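Matching sites in pectate lyase from Bacillus subtilis, a protein that cleaves polygalacturonate by calcium-dependent beta-elimination, releasing oligosaccharides with unsaturated non-reducing ends during pectin degradation (PDB 5X2I (chain A, 2.05 Å), residues 236-241 and 267-272), and in its relative pectate lyase 47 from Bacillus sp. (PDB 1VBL (chain B, 1.91 Å), residues 242-247 and 273-278). One frame, after least-squares fit of the local backbone (RMSD 0.24 Å); residues are numbered along the deposited sequences.

Structure 1 (5X2I); sequences TMSYNY and TLHHNR.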
loop_
_atom_site.group_PDB
_atom_site.type_symbol
_atom_site.label_atom_id
_atom_site.label_comp_id
_atom_site.label_asym_id
_atom_site.label_seq_id
_atom_site.Cartn_x
_atom_site.Cartn_y
_atom_site.Cartn_z
ATOM N N THR A 236 -10.019 7.379 0.976
ATOM C CA THR A 236 -9.135 8.531 0.853
ATOM C C THR A 236 -7.791 8.261 1.533
ATOM O O THR A 236 -7.770 7.846 2.713
ATOM C CB THR A 236 -9.787 9.819 1.405
ATOM O OG1 THR A 236 -10.910 10.140 0.592
ATOM C CG2 THR A 236 -8.806 11.002 1.345
ATOM N N MET A 237 -6.692 8.403 0.779
ATOM C CA MET A 237 -5.343 8.314 1.370
ATOM C C MET A 237 -4.653 9.649 1.162
ATOM O O MET A 237 -4.458 10.060 0.028
ATOM C CB MET A 237 -4.481 7.214 0.740
ATOM C CG MET A 237 -5.180 5.898 0.601
ATOM S SD MET A 237 -4.036 4.634 0.086
ATOM C CE MET A 237 -5.223 3.333 -0.273
ATOM N N SER A 238 -4.373 10.330 2.268
ATOM C CA SER A 238 -3.920 11.733 2.290
ATOM C C SER A 238 -2.744 11.958 3.245
ATOM O O SER A 238 -2.686 11.418 4.350
ATOM C CB SER A 238 -5.061 12.718 2.623
ATOM O OG SER A 238 -5.560 12.566 3.955
ATOM N N TYR A 239 -1.792 12.772 2.806
ATOM C CA TYR A 239 -0.679 13.195 3.642
ATOM C C TYR A 239 0.133 12.041 4.154
ATOM O O TYR A 239 0.575 12.075 5.298
ATOM C CB TYR A 239 -1.159 14.088 4.826
ATOM C CG TYR A 239 -1.675 15.442 4.325
ATOM C CD1 TYR A 239 -0.777 16.473 3.971
ATOM C CD2 TYR A 239 -3.008 15.653 4.120
ATOM C CE1 TYR A 239 -1.250 17.689 3.502
ATOM C CE2 TYR A 239 -3.486 16.854 3.658
ATOM C CZ TYR A 239 -2.596 17.869 3.346
ATOM O OH TYR A 239 -3.066 19.057 2.835
ATOM N N ASN A 240 0.332 11.013 3.342
ATOM C CA ASN A 240 1.174 9.922 3.781
ATOM C C ASN A 240 2.547 10.042 3.132
ATOM O O ASN A 240 2.676 10.602 2.067
ATOM C CB ASN A 240 0.568 8.578 3.382
ATOM C CG ASN A 240 -0.829 8.360 3.972
ATOM O OD1 ASN A 240 -0.980 8.190 5.208
ATOM N ND2 ASN A 240 -1.846 8.321 3.113
ATOM N N TYR A 241 3.510 9.348 3.699
ATOM C CA TYR A 241 4.902 9.443 3.250
ATOM C C TYR A 241 5.380 8.033 2.956
ATOM O O TYR A 241 5.667 7.263 3.856
ATOM C CB TYR A 241 5.729 10.070 4.345
ATOM C CG TYR A 241 7.211 10.313 4.018
ATOM C CD1 TYR A 241 7.685 10.245 2.733
ATOM C CD2 TYR A 241 8.099 10.659 5.036
ATOM C CE1 TYR A 241 9.007 10.481 2.434
ATOM C CE2 TYR A 241 9.461 10.916 4.776
ATOM C CZ TYR A 241 9.907 10.815 3.460
ATOM O OH TYR A 241 11.208 11.034 3.131
ATOM N N THR A 267 -9.211 8.184 -3.527
ATOM C CA THR A 267 -8.626 9.497 -3.702
ATOM C C THR A 267 -7.271 9.539 -3.047
ATOM O O THR A 267 -7.121 9.195 -1.879
ATOM C CB THR A 267 -9.516 10.622 -3.160
ATOM O OG1 THR A 267 -10.742 10.695 -3.911
ATOM C CG2 THR A 267 -8.793 12.007 -3.190
ATOM N N LEU A 268 -6.268 9.941 -3.812
ATOM C CA LEU A 268 -4.904 10.074 -3.293
ATOM C C LEU A 268 -4.541 11.533 -3.415
ATOM O O LEU A 268 -4.493 12.048 -4.518
ATOM C CB LEU A 268 -3.912 9.251 -4.046
ATOM C CG LEU A 268 -4.112 7.701 -4.205
ATOM C CD1 LEU A 268 -3.012 7.175 -5.118
ATOM C CD2 LEU A 268 -4.109 6.997 -2.860
ATOM N N HIS A 269 -4.257 12.171 -2.276
ATOM C CA HIS A 269 -3.860 13.583 -2.272
ATOM C C HIS A 269 -2.856 13.906 -1.182
ATOM O O HIS A 269 -2.939 13.407 -0.082
ATOM C CB HIS A 269 -5.076 14.586 -2.267
ATOM C CG HIS A 269 -5.820 14.708 -0.952
ATOM N ND1 HIS A 269 -5.453 15.611 0.017
ATOM C CD2 HIS A 269 -6.970 14.137 -0.497
ATOM C CE1 HIS A 269 -6.293 15.567 1.036
ATOM N NE2 HIS A 269 -7.223 14.674 0.752
ATOM N N HIS A 270 -1.919 14.756 -1.552
ATOM C CA HIS A 270 -0.876 15.255 -0.674
ATOM C C HIS A 270 0.025 14.161 -0.118
ATOM O O HIS A 270 0.556 14.299 0.968
ATOM C CB HIS A 270 -1.495 16.117 0.437
ATOM C CG HIS A 270 -2.045 17.402 -0.062
ATOM N ND1 HIS A 270 -3.372 17.584 -0.361
ATOM C CD2 HIS A 270 -1.435 18.587 -0.329
ATOM C CE1 HIS A 270 -3.567 18.833 -0.772
ATOM N NE2 HIS A 270 -2.394 19.444 -0.820
ATOM N N ASN A 271 0.189 13.068 -0.863
ATOM C CA ASN A 271 1.143 12.047 -0.486
ATOM C C ASN A 271 2.515 12.340 -1.076
ATOM O O ASN A 271 2.641 13.038 -2.081
ATOM C CB ASN A 271 0.656 10.681 -0.933
ATOM C CG ASN A 271 -0.723 10.343 -0.362
ATOM O OD1 ASN A 271 -0.900 10.141 0.849
ATOM N ND2 ASN A 271 -1.697 10.241 -1.243
ATOM N N ARG A 272 3.524 11.865 -0.372
ATOM C CA ARG A 272 4.920 11.940 -0.778
ATOM C C ARG A 272 5.427 10.497 -1.125
ATOM O O ARG A 272 5.222 9.556 -0.358
ATOM C CB ARG A 272 5.760 12.509 0.341
ATOM C CG ARG A 272 7.202 12.806 -0.033
ATOM C CD ARG A 272 7.898 13.534 1.181
ATOM N NE ARG A 272 9.297 13.773 0.925
ATOM C CZ ARG A 272 10.195 14.221 1.826
ATOM N NH1 ARG A 272 9.881 14.365 3.083
ATOM N NH2 ARG A 272 11.439 14.443 1.450
#
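Two successive coils of the right-handed parallel beta-helix of polysaccharide lyase family 1, 236-241 and 267-272, meet along paired strands and at an asparagine-bearing turn. Asn-271 OD1 accepts hydrogen bonds from Asn-240 N at 2.9 Å and Asn-240 ND2 at 3.1 Å, while Asn-240 OD1 bonds to Cys-199 N. Asn-271 ND2 donates to Met-237 O at 3.0 Å from above that carbonyl plane, so both ends of the amide are held. Asn-271 N bonds to Asn-293 OD1, extending the asparagine stack to the next coil. Met-237, its side chain about 7 Å from that of the calcium ligand Asp-227, lies beside Leu-268, Met-237 CB meeting Leu-268 CD2 at 3.6 Å. His-270 CB sits over the centre of the Tyr-239 ring, and His-270 ND1 is hydrogen-bonded to His-269 ND1 at 2.9 Å; NE2 of His-269 bonds to Asp-12, that of His-270 to Asp-380. Tyr-241 and Arg-272 point the same way, the guanidinium stacked flat on the ring, planes 4° apart, with NH2 salt-bridged to Glu-296.

What differs
Three exchanges and one turned side chain separate the sites. At Met-237(A) / Ile-243(B) the inner part of the side chain keeps its place: CG of Met-237(A) and CG1 of Ile-243(B) are 0.4 Å apart, and SD of Met-237(A) and CD1 of Ile-243(B) fall near each other, 1.2 Å apart. Met-237(A) reaches further with CE, while Ile-243(B) has the CG2 branch near its backbone, exchanging reach for breadth. Leu-268(A) and Leu-274(B), alongside them, are modelled with different chi2 values, 175° and 88°, and the place of CD1 of Leu-268(A) is left.

At Tyr-241(A) / Val-247(B), CG of Tyr-241(A) and CG1 of Val-247(B) are 1.1 Å apart, but CD2, CE1, CE2, CZ and OH of Tyr-241(A) have no counterpart in Val-247(B), nor has CG2 of Val-247(B) in Tyr-241(A). At the partner position, Arg-272(A) / Tyr-278(B), a ring stands where the arginine chain runs, CD of Arg-272(A) and CD1 of Tyr-278(B) being 0.5 Å apart after superposition. NH1 and NH2 of Arg-272(A), and with them the positive charge, have no counterpart in Tyr-278(B), whose CE2 and OH have none in Arg-272(A). B thus has neither the ring of Tyr-241(A) nor the guanidinium of Arg-272(A), though the two positions still touch.

Asn-240(A), Asn-271(A), Tyr-239(A), His-269(A), His-270(A) and their counterparts keep their places, as do the bonds from Asn-271(A) ND2 to Met-237(A) O and from Asn-277(B) ND2 to Ile-243(B) O.

Structure 2 (1VBL); sequences TISYNV and TLHHNY.
Successive coils of a parallel beta-helix, 242-247 and 273-278, meet along their strands and at the asparagine-bearing turn that follows. Asn-277 OD1 accepts hydrogen bonds from Asn-246 N at 2.9 Å and Asn-246 ND2 at 3.1 Å, while Asn-246 OD1 bonds to Asn-205 N. Asn-277 ND2 donates to Ile-243 O at 3.0 Å from above the carbonyl plane, so that the amide is held at both ends, and Asn-277 N bonds to Asn-299 OD1, extending the asparagine stack to the next coil. Ile-243 lies beside Leu-274, with Ile-243 CD1 3.9 Å from Leu-274 CD2, while the CG2 branch of Ile-243 comes within 3.8 Å of Asn-277 OD1. His-276 CB sits over the centre of the Tyr-245 ring, and His-276 ND1 is hydrogen-bonded to His-275 ND1 at 2.8 Å; His-275 NE2 bonds to Asp-12. Val-247 and Tyr-278 point the same way, Val-247 CG2 touching Tyr-278 CB at 4.0 Å, and the tyrosine hydroxyl is hydrogen-bonded to Glu-302.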
loop_
_atom_site.group_PDB
_atom_site.type_symbol
_atom_site.label_atom_id
_atom_site.label_comp_id
_atom_site.label_asym_id
_atom_site.label_seq_id
_atom_site.Cartn_x
_atom_site.Cartn_y
_atom_site.Cartn_z
ATOM N N THR B 242 -9.912 7.257 1.132
ATOM C CA THR B 242 -9.127 8.477 0.997
ATOM C C THR B 242 -7.746 8.231 1.599
ATOM O O THR B 242 -7.619 7.840 2.760
ATOM C CB THR B 242 -9.789 9.685 1.701
ATOM O OG1 THR B 242 -10.985 10.051 0.997
ATOM C CG2 THR B 242 -8.835 10.888 1.711
ATOM N N ILE B 243 -6.719 8.442 0.782
ATOM C CA ILE B 243 -5.321 8.259 1.172
ATOM C C ILE B 243 -4.690 9.642 1.084
ATOM O O ILE B 243 -4.437 10.151 -0.013
ATOM C CB ILE B 243 -4.620 7.293 0.194
ATOM C CG1 ILE B 243 -5.315 5.927 0.241
ATOM C CG2 ILE B 243 -3.140 7.175 0.533
ATOM C CD1 ILE B 243 -4.802 4.945 -0.787
ATOM N N SER B 244 -4.426 10.248 2.238
ATOM C CA SER B 244 -3.895 11.602 2.244
ATOM C C SER B 244 -2.741 11.895 3.189
ATOM O O SER B 244 -2.639 11.327 4.275
ATOM C CB SER B 244 -5.031 12.570 2.558
ATOM O OG SER B 244 -5.644 12.225 3.789
ATOM N N TYR B 245 -1.878 12.809 2.757
ATOM C CA TYR B 245 -0.741 13.237 3.556
ATOM C C TYR B 245 0.115 12.121 4.148
ATOM O O TYR B 245 0.564 12.218 5.291
ATOM C CB TYR B 245 -1.236 14.154 4.670
ATOM C CG TYR B 245 -1.678 15.509 4.165
ATOM C CD1 TYR B 245 -0.744 16.508 3.910
ATOM C CD2 TYR B 245 -3.023 15.786 3.926
ATOM C CE1 TYR B 245 -1.137 17.756 3.431
ATOM C CE2 TYR B 245 -3.430 17.036 3.443
ATOM C CZ TYR B 245 -2.477 18.013 3.200
ATOM O OH TYR B 245 -2.848 19.251 2.728
ATOM N N ASN B 246 0.344 11.071 3.365
ATOM C CA ASN B 246 1.174 9.954 3.806
ATOM C C ASN B 246 2.515 10.029 3.099
ATOM O O ASN B 246 2.646 10.656 2.047
ATOM C CB ASN B 246 0.533 8.610 3.439
ATOM C CG ASN B 246 -0.795 8.393 4.115
ATOM O OD1 ASN B 246 -0.861 8.152 5.324
ATOM N ND2 ASN B 246 -1.872 8.482 3.340
ATOM N N VAL B 247 3.516 9.393 3.688
ATOM C CA VAL B 247 4.828 9.330 3.073
ATOM C C VAL B 247 5.021 7.867 2.685
ATOM O O VAL B 247 4.760 6.974 3.489
ATOM C CB VAL B 247 5.961 9.723 4.054
ATOM C CG1 VAL B 247 7.315 9.364 3.442
ATOM C CG2 VAL B 247 5.914 11.219 4.347
ATOM N N THR B 273 -9.300 8.225 -3.510
ATOM C CA THR B 273 -8.714 9.549 -3.682
ATOM C C THR B 273 -7.372 9.522 -2.972
ATOM O O THR B 273 -7.283 9.095 -1.818
ATOM C CB THR B 273 -9.558 10.660 -3.025
ATOM O OG1 THR B 273 -10.830 10.745 -3.668
ATOM C CG2 THR B 273 -8.848 12.007 -3.143
ATOM N N LEU B 274 -6.332 9.961 -3.670
ATOM C CA LEU B 274 -4.994 10.019 -3.102
ATOM C C LEU B 274 -4.488 11.434 -3.306
ATOM O O LEU B 274 -4.332 11.888 -4.444
ATOM C CB LEU B 274 -4.046 9.048 -3.806
ATOM C CG LEU B 274 -4.444 7.572 -3.845
ATOM C CD1 LEU B 274 -5.302 7.316 -5.073
ATOM C CD2 LEU B 274 -3.187 6.703 -3.891
ATOM N N HIS B 275 -4.243 12.143 -2.214
ATOM C CA HIS B 275 -3.754 13.499 -2.342
ATOM C C HIS B 275 -2.748 13.889 -1.273
ATOM O O HIS B 275 -2.767 13.373 -0.150
ATOM C CB HIS B 275 -4.938 14.487 -2.388
ATOM C CG HIS B 275 -5.689 14.629 -1.098
ATOM N ND1 HIS B 275 -5.285 15.480 -0.091
ATOM C CD2 HIS B 275 -6.845 14.068 -0.673
ATOM C CE1 HIS B 275 -6.161 15.440 0.896
ATOM N NE2 HIS B 275 -7.120 14.590 0.569
ATOM N N HIS B 276 -1.848 14.785 -1.660
ATOM C CA HIS B 276 -0.800 15.289 -0.783
ATOM C C HIS B 276 0.098 14.221 -0.180
ATOM O O HIS B 276 0.601 14.375 0.934
ATOM C CB HIS B 276 -1.412 16.144 0.326
ATOM C CG HIS B 276 -2.051 17.399 -0.178
ATOM N ND1 HIS B 276 -3.385 17.471 -0.519
ATOM C CD2 HIS B 276 -1.528 18.619 -0.445
ATOM C CE1 HIS B 276 -3.656 18.682 -0.973
ATOM N NE2 HIS B 276 -2.546 19.397 -0.937
ATOM N N ASN B 277 0.302 13.138 -0.920
ATOM C CA ASN B 277 1.167 12.077 -0.441
ATOM C C ASN B 277 2.559 12.356 -0.974
ATOM O O ASN B 277 2.726 12.958 -2.036
ATOM C CB ASN B 277 0.667 10.710 -0.921
ATOM C CG ASN B 277 -0.682 10.352 -0.326
ATOM O OD1 ASN B 277 -0.803 10.132 0.881
ATOM N ND2 ASN B 277 -1.705 10.305 -1.169
ATOM N N TYR B 278 3.554 11.921 -0.217
ATOM C CA TYR B 278 4.948 12.118 -0.572
ATOM C C TYR B 278 5.539 10.767 -0.977
ATOM O O TYR B 278 5.752 9.902 -0.126
ATOM C CB TYR B 278 5.678 12.678 0.652
ATOM C CG TYR B 278 7.086 13.204 0.447
ATOM C CD1 TYR B 278 7.745 13.849 1.493
ATOM C CD2 TYR B 278 7.767 13.050 -0.765
ATOM C CE1 TYR B 278 9.039 14.330 1.350
ATOM C CE2 TYR B 278 9.078 13.531 -0.922
ATOM C CZ TYR B 278 9.703 14.170 0.149
ATOM O OH TYR B 278 10.986 14.657 0.037
#